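Local coordinates for aldehyde dehydrogenase (Anabaena variabilis, PDB 4H7N), which probably oxidises aldehydes to the corresponding carboxylic acids with NAD+ as electron acceptor, at residues N246-T251 / Y283-A288; I269-V274 / K359-E364; L384-I389 / R409-G414; S393-A398 / N419-T424. One frame throughout, in Å; residues are numbered along the deposited sequence.

Contact 1 of 4, residues N246-T251 / Y283-A288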
loop_
_atom_site.group_PDB
_atom_site.type_symbol
_atom_site.label_atom_id
_atom_site.label_comp_id
_atom_site.label_asym_id
_atom_site.label_seq_id
_atom_site.Cartn_x
_atom_site.Cartn_y
_atom_site.Cartn_z
ATOM N N ASN A 246 32.281 -1.411 -21.239
ATOM C CA ASN A 246 33.629 -1.600 -20.706
ATOM C C ASN A 246 33.651 -3.002 -20.092
ATOM O O ASN A 246 33.109 -3.204 -18.994
ATOM C CB ASN A 246 33.961 -0.538 -19.647
ATOM C CG ASN A 246 35.347 -0.709 -19.025
ATOM O OD1 ASN A 246 35.884 -1.809 -18.937
ATOM N ND2 ASN A 246 35.915 0.396 -18.546
ATOM N N LEU A 247 34.244 -3.963 -20.802
ATOM C CA LEU A 247 34.154 -5.380 -20.404
ATOM C C LEU A 247 34.902 -5.715 -19.128
ATOM O O LEU A 247 34.554 -6.680 -18.446
ATOM C CB LEU A 247 34.665 -6.297 -21.512
ATOM C CG LEU A 247 33.856 -6.209 -22.813
ATOM C CD1 LEU A 247 34.501 -7.126 -23.853
ATOM C CD2 LEU A 247 32.399 -6.555 -22.576
ATOM N N GLU A 248 35.979 -4.969 -18.859
ATOM C CA GLU A 248 36.751 -5.154 -17.653
ATOM C C GLU A 248 35.914 -4.848 -16.406
ATOM O O GLU A 248 35.911 -5.626 -15.442
ATOM C CB GLU A 248 38.015 -4.272 -17.723
ATOM C CG GLU A 248 38.831 -4.277 -16.456
ATOM C CD GLU A 248 39.421 -5.643 -16.152
ATOM O OE1 GLU A 248 39.946 -6.302 -17.080
ATOM O OE2 GLU A 248 39.379 -6.048 -14.983
ATOM N N LEU A 249 35.201 -3.709 -16.421
ATOM C CA LEU A 249 34.318 -3.363 -15.350
ATOM C C LEU A 249 33.098 -4.284 -15.360
ATOM O O LEU A 249 32.638 -4.741 -14.312
ATOM C CB LEU A 249 33.850 -1.893 -15.482
ATOM C CG LEU A 249 34.990 -0.862 -15.275
ATOM C CD1 LEU A 249 34.443 0.571 -15.456
ATOM C CD2 LEU A 249 35.713 -0.992 -13.923
ATOM N N ALA A 250 32.568 -4.567 -16.536
ATOM C CA ALA A 250 31.337 -5.383 -16.599
ATOM C C ALA A 250 31.570 -6.788 -16.024
ATOM O O ALA A 250 30.712 -7.337 -15.321
ATOM C CB ALA A 250 30.824 -5.474 -18.026
ATOM N N THR A 251 32.732 -7.384 -16.332
ATOM C CA THR A 251 32.991 -8.735 -15.843
ATOM C C THR A 251 33.241 -8.709 -14.332
ATOM O O THR A 251 32.762 -9.600 -13.635
ATOM C CB THR A 251 34.126 -9.456 -16.598
ATOM O OG1 THR A 251 35.303 -8.650 -16.558
ATOM C CG2 THR A 251 33.731 -9.755 -18.033
ATOM N N TYR A 283 32.859 -14.026 -21.815
ATOM C CA TYR A 283 32.745 -15.160 -20.935
ATOM C C TYR A 283 34.125 -15.707 -20.540
ATOM O O TYR A 283 34.290 -16.185 -19.420
ATOM C CB TYR A 283 31.772 -16.231 -21.444
ATOM C CG TYR A 283 32.208 -17.199 -22.486
ATOM C CD1 TYR A 283 33.092 -18.209 -22.187
ATOM C CD2 TYR A 283 31.638 -17.176 -23.756
ATOM C CE1 TYR A 283 33.462 -19.139 -23.130
ATOM C CE2 TYR A 283 31.987 -18.103 -24.724
ATOM C CZ TYR A 283 32.906 -19.090 -24.412
ATOM O OH TYR A 283 33.305 -20.021 -25.355
ATOM N N HIS A 284 35.102 -15.586 -21.428
ATOM C CA HIS A 284 36.464 -15.948 -21.070
ATOM C C HIS A 284 37.044 -15.070 -19.997
ATOM O O HIS A 284 37.721 -15.562 -19.079
ATOM C CB HIS A 284 37.365 -15.937 -22.285
ATOM C CG HIS A 284 37.189 -17.146 -23.135
ATOM N ND1 HIS A 284 37.329 -18.425 -22.637
ATOM C CD2 HIS A 284 36.877 -17.279 -24.440
ATOM C CE1 HIS A 284 37.119 -19.299 -23.608
ATOM N NE2 HIS A 284 36.841 -18.628 -24.710
ATOM N N GLN A 285 36.751 -13.780 -20.058
ATOM C CA GLN A 285 37.226 -12.923 -18.983
ATOM C C GLN A 285 36.486 -13.268 -17.662
ATOM O O GLN A 285 37.089 -13.346 -16.574
ATOM C CB GLN A 285 37.184 -11.449 -19.378
ATOM C CG GLN A 285 37.891 -10.620 -18.334
ATOM C CD GLN A 285 37.845 -9.120 -18.552
ATOM O OE1 GLN A 285 38.331 -8.388 -17.697
ATOM N NE2 GLN A 285 37.264 -8.656 -19.657
ATOM N N LEU A 286 35.181 -13.515 -17.759
ATOM C CA LEU A 286 34.391 -13.898 -16.586
ATOM C C LEU A 286 34.921 -15.160 -15.920
ATOM O O LEU A 286 35.043 -15.240 -14.655
ATOM C CB LEU A 286 32.898 -14.063 -16.968
ATOM C CG LEU A 286 31.915 -14.086 -15.803
ATOM C CD1 LEU A 286 31.903 -12.758 -15.018
ATOM C CD2 LEU A 286 30.502 -14.395 -16.291
ATOM N N ILE A 287 35.208 -16.154 -16.749
ATOM C CA ILE A 287 35.764 -17.398 -16.201
ATOM C C ILE A 287 37.043 -17.138 -15.411
ATOM O O ILE A 287 37.204 -17.651 -14.291
ATOM C CB ILE A 287 36.001 -18.451 -17.269
ATOM C CG1 ILE A 287 34.659 -18.968 -17.786
ATOM C CG2 ILE A 287 36.770 -19.644 -16.686
ATOM C CD1 ILE A 287 34.795 -19.642 -19.142
ATOM N N ALA A 288 37.959 -16.369 -15.990
ATOM C CA ALA A 288 39.281 -16.175 -15.351
ATOM C C ALA A 288 39.100 -15.537 -13.968
ATOM O O ALA A 288 39.726 -15.959 -12.970
ATOM C CB ALA A 288 40.178 -15.312 -16.220
#
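Gln285 carries the polar side of this contact, facing Glu248 and Thr251. Its CG is anti to the backbone N (chi1 -171°), and the chain beyond runs extended toward the other helix. The side chain of Gln285 crosses those of Glu248 and Thr251 at about a right angle. Gln285 OE1 lies 2.7 Å from Glu248 OE1. Both atoms are acceptors, so this is not a hydrogen bond. Lys289 offers a shared positive group: its NZ makes a salt bridge with Glu248 OE2 and hydrogen bonds with Gln285 OE1 and Thr251 OG1. That charge probably offsets the repulsion between the two oxygens. Thr251 OG1 comes within 3.2 Å of Gln285 OE1 and also donates to Leu247 O at 2.8 Å.

The helices 247-259 and 279-292 flank strand 269-275 in the chain. The first belongs to the beta-alpha-beta crossover from strand 237-241 to its parallel neighbour 269-275, in the seven-stranded, mostly parallel sheet, that of the catalytic domain in this family. The axes of 247-251 and 283-288 approach to 9.7 Å at a crossing angle of -50°. Asn246 is the N-cap of the first helix, with OD1 accepting from Leu249 N at 3.2 Å.

Packing is sparse. The Leu286 methyl CD1 rests 3.6 Å from the backbone oxygen Thr251 O, and Gln285 CB touches Thr251 CG2 at 4.1 Å. Leu286 also packs on Val350 of strand 349-352.

Contact 2 of 4, residues I269-V274 / K359-E364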
loop_
_atom_site.group_PDB
_atom_site.type_symbol
_atom_site.label_atom_id
_atom_site.label_comp_id
_atom_site.label_asym_id
_atom_site.label_seq_id
_atom_site.Cartn_x
_atom_site.Cartn_y
_atom_site.Cartn_z
ATOM N N ILE A 269 22.601 -11.202 -9.530
ATOM C CA ILE A 269 22.498 -11.314 -10.981
ATOM C C ILE A 269 22.392 -12.830 -11.300
ATOM O O ILE A 269 23.304 -13.597 -10.975
ATOM C CB ILE A 269 23.706 -10.709 -11.715
ATOM C CG1 ILE A 269 23.859 -9.203 -11.460
ATOM C CG2 ILE A 269 23.610 -11.015 -13.219
ATOM C CD1 ILE A 269 22.592 -8.388 -11.763
ATOM N N GLU A 270 21.301 -13.250 -11.925
ATOM C CA GLU A 270 21.092 -14.657 -12.181
ATOM C C GLU A 270 20.990 -15.002 -13.670
ATOM O O GLU A 270 20.863 -16.159 -14.016
ATOM C CB GLU A 270 19.830 -15.100 -11.463
ATOM C CG GLU A 270 19.995 -15.168 -9.934
ATOM C CD GLU A 270 19.049 -16.162 -9.212
ATOM O OE1 GLU A 270 18.349 -16.951 -9.880
ATOM O OE2 GLU A 270 19.008 -16.111 -7.949
ATOM N N ARG A 271 21.002 -13.997 -14.536
ATOM C CA ARG A 271 20.951 -14.192 -16.000
ATOM C C ARG A 271 21.773 -13.096 -16.662
ATOM O O ARG A 271 21.649 -11.958 -16.279
ATOM C CB ARG A 271 19.553 -14.020 -16.542
ATOM C CG ARG A 271 18.540 -14.795 -15.761
ATOM C CD ARG A 271 17.172 -14.621 -16.362
ATOM N NE ARG A 271 16.446 -13.478 -15.862
ATOM C CZ ARG A 271 15.690 -12.665 -16.612
ATOM N NH1 ARG A 271 15.670 -12.755 -17.941
ATOM N NH2 ARG A 271 15.008 -11.691 -16.035
ATOM N N ILE A 272 22.575 -13.448 -17.654
ATOM C CA ILE A 272 23.500 -12.528 -18.274
ATOM C C ILE A 272 23.360 -12.610 -19.802
ATOM O O ILE A 272 23.477 -13.715 -20.382
ATOM C CB ILE A 272 24.931 -12.868 -17.849
ATOM C CG1 ILE A 272 25.075 -12.761 -16.323
ATOM C CG2 ILE A 272 25.881 -11.878 -18.475
ATOM C CD1 ILE A 272 26.259 -13.587 -15.799
ATOM N N TYR A 273 23.035 -11.472 -20.420
ATOM C CA TYR A 273 22.838 -11.366 -21.861
ATOM C C TYR A 273 23.940 -10.487 -22.430
ATOM O O TYR A 273 24.143 -9.382 -21.945
ATOM C CB TYR A 273 21.451 -10.781 -22.152
ATOM C CG TYR A 273 20.364 -11.617 -21.516
ATOM C CD1 TYR A 273 19.922 -12.785 -22.116
ATOM C CD2 TYR A 273 19.856 -11.277 -20.253
ATOM C CE1 TYR A 273 19.001 -13.609 -21.491
ATOM C CE2 TYR A 273 18.907 -12.062 -19.624
ATOM C CZ TYR A 273 18.491 -13.234 -20.246
ATOM O OH TYR A 273 17.552 -13.976 -19.613
ATOM N N VAL A 274 24.663 -10.968 -23.454
ATOM C CA VAL A 274 25.803 -10.225 -23.995
ATOM C C VAL A 274 25.724 -10.130 -25.511
ATOM O O VAL A 274 25.442 -11.118 -26.194
ATOM C CB VAL A 274 27.137 -10.919 -23.636
ATOM C CG1 VAL A 274 28.312 -10.034 -24.017
ATOM C CG2 VAL A 274 27.188 -11.233 -22.148
ATOM N N LYS A 359 15.576 -24.273 -16.100
ATOM C CA LYS A 359 15.227 -23.703 -14.810
ATOM C C LYS A 359 16.164 -22.630 -14.371
ATOM O O LYS A 359 15.755 -21.643 -13.757
ATOM C CB LYS A 359 15.283 -24.772 -13.740
ATOM C CG LYS A 359 14.184 -25.810 -13.853
ATOM C CD LYS A 359 14.486 -26.894 -12.832
ATOM C CE LYS A 359 13.710 -28.164 -13.079
ATOM N NZ LYS A 359 12.493 -28.134 -12.240
ATOM N N VAL A 360 17.445 -22.834 -14.645
ATOM C CA VAL A 360 18.457 -21.880 -14.199
ATOM C C VAL A 360 18.266 -20.474 -14.812
ATOM O O VAL A 360 18.809 -19.500 -14.318
ATOM C CB VAL A 360 19.875 -22.453 -14.471
ATOM C CG1 VAL A 360 20.272 -22.263 -15.925
ATOM C CG2 VAL A 360 20.892 -21.834 -13.534
HETATM N N MSE A 361 17.532 -20.388 -15.913
HETATM C CA MSE A 361 17.208 -19.112 -16.546
HETATM C C MSE A 361 15.820 -18.581 -16.243
HETATM O O MSE A 361 15.469 -17.471 -16.673
HETATM C CB MSE A 361 17.518 -19.262 -18.043
HETATM C CG MSE A 361 19.050 -19.233 -18.112
HETATM SE SE MSE A 361 19.642 -18.571 -19.835
HETATM C CE MSE A 361 19.795 -16.712 -19.212
ATOM N N THR A 362 15.013 -19.335 -15.504
ATOM C CA THR A 362 13.655 -18.913 -15.265
ATOM C C THR A 362 13.275 -18.915 -13.777
ATOM O O THR A 362 12.715 -17.945 -13.331
ATOM C CB THR A 362 12.656 -19.771 -16.026
ATOM O OG1 THR A 362 12.787 -21.119 -15.598
ATOM C CG2 THR A 362 12.892 -19.664 -17.522
ATOM N N GLU A 363 13.580 -19.964 -13.020
ATOM C CA GLU A 363 13.225 -20.020 -11.600
ATOM C C GLU A 363 14.389 -19.486 -10.766
ATOM O O GLU A 363 15.530 -19.651 -11.150
ATOM C CB GLU A 363 12.874 -21.446 -11.181
ATOM C CG GLU A 363 11.667 -21.993 -11.958
ATOM C CD GLU A 363 11.453 -23.495 -11.797
ATOM O OE1 GLU A 363 11.999 -24.113 -10.861
ATOM O OE2 GLU A 363 10.721 -24.068 -12.634
ATOM N N GLU A 364 14.082 -18.858 -9.634
ATOM C CA GLU A 364 15.092 -18.304 -8.757
ATOM C C GLU A 364 16.063 -19.425 -8.373
ATOM O O GLU A 364 15.644 -20.494 -7.934
ATOM C CB GLU A 364 14.460 -17.645 -7.500
ATOM C CG GLU A 364 15.462 -16.876 -6.609
ATOM C CD GLU A 364 14.798 -15.875 -5.612
ATOM O OE1 GLU A 364 13.805 -16.312 -4.965
ATOM O OE2 GLU A 364 15.261 -14.671 -5.485
HETATM O O HOH W 1 21.037 -18.335 -12.224
#
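Arg271, Tyr273 and Glu270 meet Met361 and Glu364 in a buried contact of side chains against a loop, with no direct hydrogen bond across it. The first three belong to strand 269-275 of the catalytic-domain sheet. The loop leads from strand 349-352 to strand 369-375, which pairs with 269-275.

Met361, modelled as selenomethionine, packs through its terminal CE. This methyl lies 3.8 Å from Arg271 CB and 3.6 Å from Tyr273 OH. The Met361 and Tyr273 side chains reach toward each other tip to tip. The chain of Met361 is bent at its last torsion (chi3 94°), which sets CE there. Arg271 CD also lies 3.3 Å from Met361 O.

The Arg271 chain bends at chi3 (-88°), which places NE. NE bonds to Lys236 O. NH1 donates to Tyr273 OH at 2.8 Å, and His356 NE2 holds the same hydroxyl.

Glu363 and Glu364 open the Glu-Glu-x-Phe-Gly-Pro motif of aldehyde dehydrogenases, which in relatives lies at the nicotinamide end of the cofactor site. The Glu364 side chain is about 9 Å from that of Glu232, the predicted active-site residue.

Glu270 OE2 touches Glu364 CG at 3.9 Å, with the two carboxylate planes 46° apart. The polar partners of these carboxylates lie outside the two segments: a salt bridge to Lys236 and the amides of Thr365 and Phe366 for Glu270, and Gly235 N for Glu364. A water sits 2.8 Å from Glu270 O and 3.3 Å from Val360 O, between the two carbonyls.

Contact 3 of 4, residues L384-I389 / R409-G414; sequences LANDTI and RQLNAG
Asn386 of helix 378-386 joins the loop that follows helix 401-408, meeting Gln410, Leu411 and Asn412 just ahead of the sheet strand 415-418. Its amide grips the loop backbone with both ends. OD1 accepts from Asn412 N at 2.9 Å, nearly straight at 175°. ND2 donates to Gln410 O at 3.0 Å, and that oxygen lies in the amide plane. Asn412 is the centre of an inverse gamma turn.

The two asparagine amides are stacked, their planes 12° apart. Asn412 ND2 sits 3.5 Å from Asn386 CG. A water ties the two residues again, donating to the backbone oxygen Asn386 O at 2.7 Å and accepting from Asn412 ND2. Beside the amides, Ala385 CB packs on Leu411 CD2 at 3.8 Å, and Leu411 in turn covers Ala394 and Val396 of strand 393-397. At the far end of the loop, Gly414 makes backbone hydrogen bonds to the second subunit.

An alanine in place of Asn386 would probably leave Asn412 N and Gln410 O without these mates and the Asn412 amide without its stacking partner. One donor and one acceptor on a single flat amide thus satisfy two backbone groups of the loop and fix which way that amide is turned.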
loop_
_atom_site.group_PDB
_atom_site.type_symbol
_atom_site.label_atom_id
_atom_site.label_comp_id
_atom_site.label_asym_id
_atom_site.label_seq_id
_atom_site.Cartn_x
_atom_site.Cartn_y
_atom_site.Cartn_z
ATOM N N LEU A 384 14.366 -10.840 -23.812
ATOM C CA LEU A 384 14.854 -11.871 -22.876
ATOM C C LEU A 384 14.906 -11.379 -21.423
ATOM O O LEU A 384 14.463 -12.073 -20.543
ATOM C CB LEU A 384 16.223 -12.409 -23.310
ATOM C CG LEU A 384 16.231 -13.127 -24.678
ATOM C CD1 LEU A 384 17.654 -13.184 -25.232
ATOM C CD2 LEU A 384 15.636 -14.521 -24.582
ATOM N N ALA A 385 15.379 -10.159 -21.185
ATOM C CA ALA A 385 15.485 -9.639 -19.829
ATOM C C ALA A 385 14.110 -9.541 -19.198
ATOM O O ALA A 385 13.969 -9.722 -17.975
ATOM C CB ALA A 385 16.138 -8.264 -19.814
ATOM N N ASN A 386 13.107 -9.249 -20.030
ATOM C CA ASN A 386 11.730 -9.056 -19.540
ATOM C C ASN A 386 10.902 -10.354 -19.527
ATOM O O ASN A 386 9.767 -10.336 -19.062
ATOM C CB ASN A 386 10.987 -7.996 -20.373
ATOM C CG ASN A 386 11.345 -6.564 -19.963
ATOM O OD1 ASN A 386 11.752 -6.302 -18.839
ATOM N ND2 ASN A 386 11.112 -5.619 -20.862
ATOM N N ASP A 387 11.479 -11.452 -20.016
ATOM C CA ASP A 387 10.806 -12.752 -20.031
ATOM C C ASP A 387 10.931 -13.492 -18.676
ATOM O O ASP A 387 11.661 -14.486 -18.548
ATOM C CB ASP A 387 11.426 -13.622 -21.154
ATOM C CG ASP A 387 10.654 -14.907 -21.385
ATOM O OD1 ASP A 387 9.435 -14.810 -21.251
ATOM O OD2 ASP A 387 11.259 -15.983 -21.642
ATOM N N THR A 388 10.229 -12.995 -17.668
ATOM C CA THR A 388 10.375 -13.502 -16.314
ATOM C C THR A 388 9.121 -13.124 -15.569
ATOM O O THR A 388 8.485 -12.112 -15.925
ATOM C CB THR A 388 11.600 -12.808 -15.629
ATOM O OG1 THR A 388 11.645 -13.145 -14.251
ATOM C CG2 THR A 388 11.513 -11.284 -15.744
ATOM N N ILE A 389 8.780 -13.895 -14.533
ATOM C CA ILE A 389 7.702 -13.507 -13.599
ATOM C C ILE A 389 8.163 -12.621 -12.466
ATOM O O ILE A 389 7.364 -12.156 -11.661
ATOM C CB ILE A 389 7.018 -14.729 -12.953
ATOM C CG1 ILE A 389 8.023 -15.505 -12.106
ATOM C CG2 ILE A 389 6.414 -15.606 -14.020
ATOM C CD1 ILE A 389 7.343 -16.297 -11.017
ATOM N N ARG A 409 15.370 1.898 -19.457
ATOM C CA ARG A 409 14.006 2.381 -19.407
ATOM C C ARG A 409 12.982 1.401 -19.997
ATOM O O ARG A 409 11.811 1.546 -19.726
ATOM C CB ARG A 409 13.878 3.743 -20.104
ATOM C CG ARG A 409 14.616 4.851 -19.354
ATOM C CD ARG A 409 14.514 6.193 -20.078
ATOM N NE ARG A 409 15.497 7.143 -19.541
ATOM C CZ ARG A 409 16.492 7.712 -20.233
ATOM N NH1 ARG A 409 16.703 7.448 -21.545
ATOM N NH2 ARG A 409 17.294 8.576 -19.600
ATOM N N GLN A 410 13.424 0.386 -20.741
ATOM C CA GLN A 410 12.512 -0.636 -21.299
ATOM C C GLN A 410 12.284 -1.809 -20.407
ATOM O O GLN A 410 11.474 -2.684 -20.729
ATOM C CB GLN A 410 13.044 -1.129 -22.633
ATOM C CG GLN A 410 13.074 -0.013 -23.641
ATOM C CD GLN A 410 13.623 -0.454 -24.972
ATOM O OE1 GLN A 410 13.079 -1.356 -25.609
ATOM N NE2 GLN A 410 14.704 0.159 -25.399
ATOM N N LEU A 411 12.983 -1.847 -19.267
ATOM C CA LEU A 411 12.939 -3.038 -18.467
ATOM C C LEU A 411 11.892 -2.938 -17.365
ATOM O O LEU A 411 11.785 -1.911 -16.718
ATOM C CB LEU A 411 14.317 -3.290 -17.854
ATOM C CG LEU A 411 15.460 -3.442 -18.860
ATOM C CD1 LEU A 411 16.763 -3.718 -18.084
ATOM C CD2 LEU A 411 15.171 -4.607 -19.797
ATOM N N ASN A 412 11.165 -4.021 -17.143
ATOM C CA ASN A 412 10.167 -4.119 -16.101
ATOM C C ASN A 412 10.770 -4.477 -14.719
ATOM O O ASN A 412 10.492 -5.517 -14.167
ATOM C CB ASN A 412 9.099 -5.158 -16.530
ATOM C CG ASN A 412 8.432 -4.804 -17.856
ATOM O OD1 ASN A 412 8.210 -3.634 -18.171
ATOM N ND2 ASN A 412 8.158 -5.812 -18.657
ATOM N N ALA A 413 11.538 -3.568 -14.135
ATOM C CA ALA A 413 12.174 -3.773 -12.835
ATOM C C ALA A 413 12.283 -2.489 -12.088
ATOM O O ALA A 413 12.392 -1.418 -12.693
ATOM C CB ALA A 413 13.562 -4.392 -13.008
ATOM N N GLY A 414 12.290 -2.582 -10.761
ATOM C CA GLY A 414 12.270 -1.395 -9.923
ATOM C C GLY A 414 13.566 -0.609 -9.878
ATOM O O GLY A 414 13.549 0.611 -9.814
HETATM O O HOH W 2 8.924 -8.425 -17.317
#

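Contact 4 of 4, residues S393-A398 / N419-T424; sequences SAAVFA and NDAALT
Asn419 is held by two nearly straight hydrogen bonds to strand 393-397 and the residue just after it. Its N donates to Val396 O at 2.8 Å and 177°. Its OD1 accepts from Ala398 N, also at 2.8 Å, in the carbonyl plane. Strand 393-397 runs parallel to 415-418 in the catalytic-domain sheet. Just after 415-418 the chain takes a left-handed backbone conformation at Asn419 (phi 62°), and residues 419-424 run back roughly antiparallel to 393-398.

Two waters continue the link. One donates to Ser393 OG at 2.8 Å and also bonds to Thr424 OG1; Ser393 OG has its stronger partner in Asp237. The other accepts from Ala422 N and donates weakly to Ala394 O. Within the returning loop, Asp420 OD1 accepts from Ala421 N. The side chain of Thr424 is about 7 Å from that of Glu232, the predicted active-site residue.

The Phe397 ring lies against the loop backbone. CE2 is 3.4 Å from Asp420 N, and CZ is equally near Asp420 O. CZ also touches Ala421 CB at 4.1 Å. Elsewhere the ring packs on Ala253 and Ile254 of helix 247-259. An alanine in place of Phe397 would probably open a gap between this helix and the backbone of residues 419-421. On the other side of the subunit boundary, Trp471 of the second subunit packs on Asp420. Ala395 CB meets Ala421 CB at 4.0 Å. It comes closer, 3.3 Å, to Asp420 O, a buried oxygen with no polar partner in the model.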
loop_
_atom_site.group_PDB
_atom_site.type_symbol
_atom_site.label_atom_id
_atom_site.label_comp_id
_atom_site.label_asym_id
_atom_site.label_seq_id
_atom_site.Cartn_x
_atom_site.Cartn_y
_atom_site.Cartn_z
ATOM N N SER A 393 15.166 -6.190 -9.904
ATOM C CA SER A 393 16.212 -5.300 -10.416
ATOM C C SER A 393 16.801 -5.802 -11.718
ATOM O O SER A 393 16.491 -6.898 -12.171
ATOM C CB SER A 393 17.370 -5.182 -9.383
ATOM O OG SER A 393 17.021 -5.736 -8.121
ATOM N N ALA A 394 17.771 -5.048 -12.223
ATOM C CA ALA A 394 18.517 -5.393 -13.422
ATOM C C ALA A 394 19.764 -4.522 -13.554
ATOM O O ALA A 394 19.934 -3.543 -12.847
ATOM C CB ALA A 394 17.649 -5.248 -14.676
ATOM N N ALA A 395 20.613 -4.876 -14.489
ATOM C CA ALA A 395 21.800 -4.072 -14.797
ATOM C C ALA A 395 21.980 -3.946 -16.311
ATOM O O ALA A 395 21.731 -4.919 -17.043
ATOM C CB ALA A 395 23.017 -4.686 -14.171
ATOM N N VAL A 396 22.452 -2.786 -16.763
ATOM C CA VAL A 396 22.789 -2.587 -18.166
ATOM C C VAL A 396 24.130 -1.904 -18.250
ATOM O O VAL A 396 24.344 -0.897 -17.573
ATOM C CB VAL A 396 21.756 -1.664 -18.867
ATOM C CG1 VAL A 396 22.085 -1.536 -20.341
ATOM C CG2 VAL A 396 20.329 -2.230 -18.703
ATOM N N PHE A 397 24.996 -2.415 -19.125
ATOM C CA PHE A 397 26.326 -1.910 -19.351
ATOM C C PHE A 397 26.456 -1.474 -20.785
ATOM O O PHE A 397 26.100 -2.202 -21.733
ATOM C CB PHE A 397 27.398 -2.967 -19.094
ATOM C CG PHE A 397 27.480 -3.427 -17.682
ATOM C CD1 PHE A 397 26.601 -4.380 -17.208
ATOM C CD2 PHE A 397 28.447 -2.913 -16.822
ATOM C CE1 PHE A 397 26.654 -4.797 -15.903
ATOM C CE2 PHE A 397 28.530 -3.350 -15.513
ATOM C CZ PHE A 397 27.632 -4.303 -15.067
ATOM N N ALA A 398 26.985 -0.278 -20.948
ATOM C CA ALA A 398 27.326 0.209 -22.250
ATOM C C ALA A 398 28.481 1.211 -22.187
ATOM O O ALA A 398 29.026 1.530 -21.110
ATOM C CB ALA A 398 26.097 0.832 -22.911
ATOM N N ASN A 419 25.958 0.639 -15.867
ATOM C CA ASN A 419 27.431 0.459 -15.910
ATOM C C ASN A 419 27.995 -0.084 -14.626
ATOM O O ASN A 419 29.160 0.039 -14.359
ATOM C CB ASN A 419 28.100 1.741 -16.384
ATOM C CG ASN A 419 27.772 1.991 -17.827
ATOM O OD1 ASN A 419 27.513 1.041 -18.547
ATOM N ND2 ASN A 419 27.747 3.239 -18.252
ATOM N N ASP A 420 27.121 -0.753 -13.890
ATOM C CA ASP A 420 27.435 -1.478 -12.675
ATOM C C ASP A 420 26.349 -2.524 -12.445
ATOM O O ASP A 420 25.370 -2.585 -13.215
ATOM C CB ASP A 420 27.486 -0.507 -11.518
ATOM C CG ASP A 420 28.448 -0.925 -10.447
ATOM O OD1 ASP A 420 28.652 -2.164 -10.252
ATOM O OD2 ASP A 420 28.976 0.001 -9.775
ATOM N N ALA A 421 26.516 -3.378 -11.422
ATOM C CA ALA A 421 25.509 -4.405 -11.137
ATOM C C ALA A 421 25.242 -4.508 -9.665
ATOM O O ALA A 421 26.152 -4.319 -8.842
ATOM C CB ALA A 421 25.942 -5.775 -11.673
ATOM N N ALA A 422 23.977 -4.813 -9.343
ATOM C CA ALA A 422 23.508 -5.033 -7.989
ATOM C C ALA A 422 23.732 -3.894 -7.030
ATOM O O ALA A 422 24.003 -4.129 -5.846
ATOM C CB ALA A 422 24.149 -6.316 -7.427
ATOM N N LEU A 423 23.631 -2.661 -7.511
ATOM C CA LEU A 423 23.969 -1.526 -6.647
ATOM C C LEU A 423 23.053 -1.407 -5.485
ATOM O O LEU A 423 23.505 -0.958 -4.408
ATOM C CB LEU A 423 24.051 -0.210 -7.421
ATOM C CG LEU A 423 25.313 -0.115 -8.250
ATOM C CD1 LEU A 423 25.223 1.012 -9.241
ATOM C CD2 LEU A 423 26.536 0.050 -7.340
ATOM N N THR A 424 21.809 -1.911 -5.605
ATOM C CA THR A 424 20.902 -1.815 -4.457
ATOM C C THR A 424 21.337 -2.674 -3.296
ATOM O O THR A 424 20.892 -2.474 -2.197
ATOM C CB THR A 424 19.440 -2.106 -4.766
ATOM O OG1 THR A 424 19.282 -3.475 -5.155
ATOM C CG2 THR A 424 18.981 -1.177 -5.878
HETATM O O HOH W 3 16.481 -3.946 -6.082
HETATM O O HOH W 4 21.517 -5.158 -10.780
#

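Overall arrangement
All four contacts lie in one part of the fold, around the catalytic-domain sheet. Contacts 2 and 4 approach the predicted active-site Glu232; contacts 1 and 3 lie away from it. Contacts 2 and 3 have centres about 12 Å apart and are joined by Arg271, whose NH1 is 2.9 Å from Leu384 O and whose NH2 is 3.0 Å from Ala385 O, both probable hydrogen bonds. Contact 4 borders the other three. Ala250 CA of contact 1 meets Phe397 CE2 at 3.6 Å, and Ile269 CG1 of contact 2 meets Ala421 CB at 4.0 Å. Contacts 3 and 4 alternate along the chain, and both reach the second subunit.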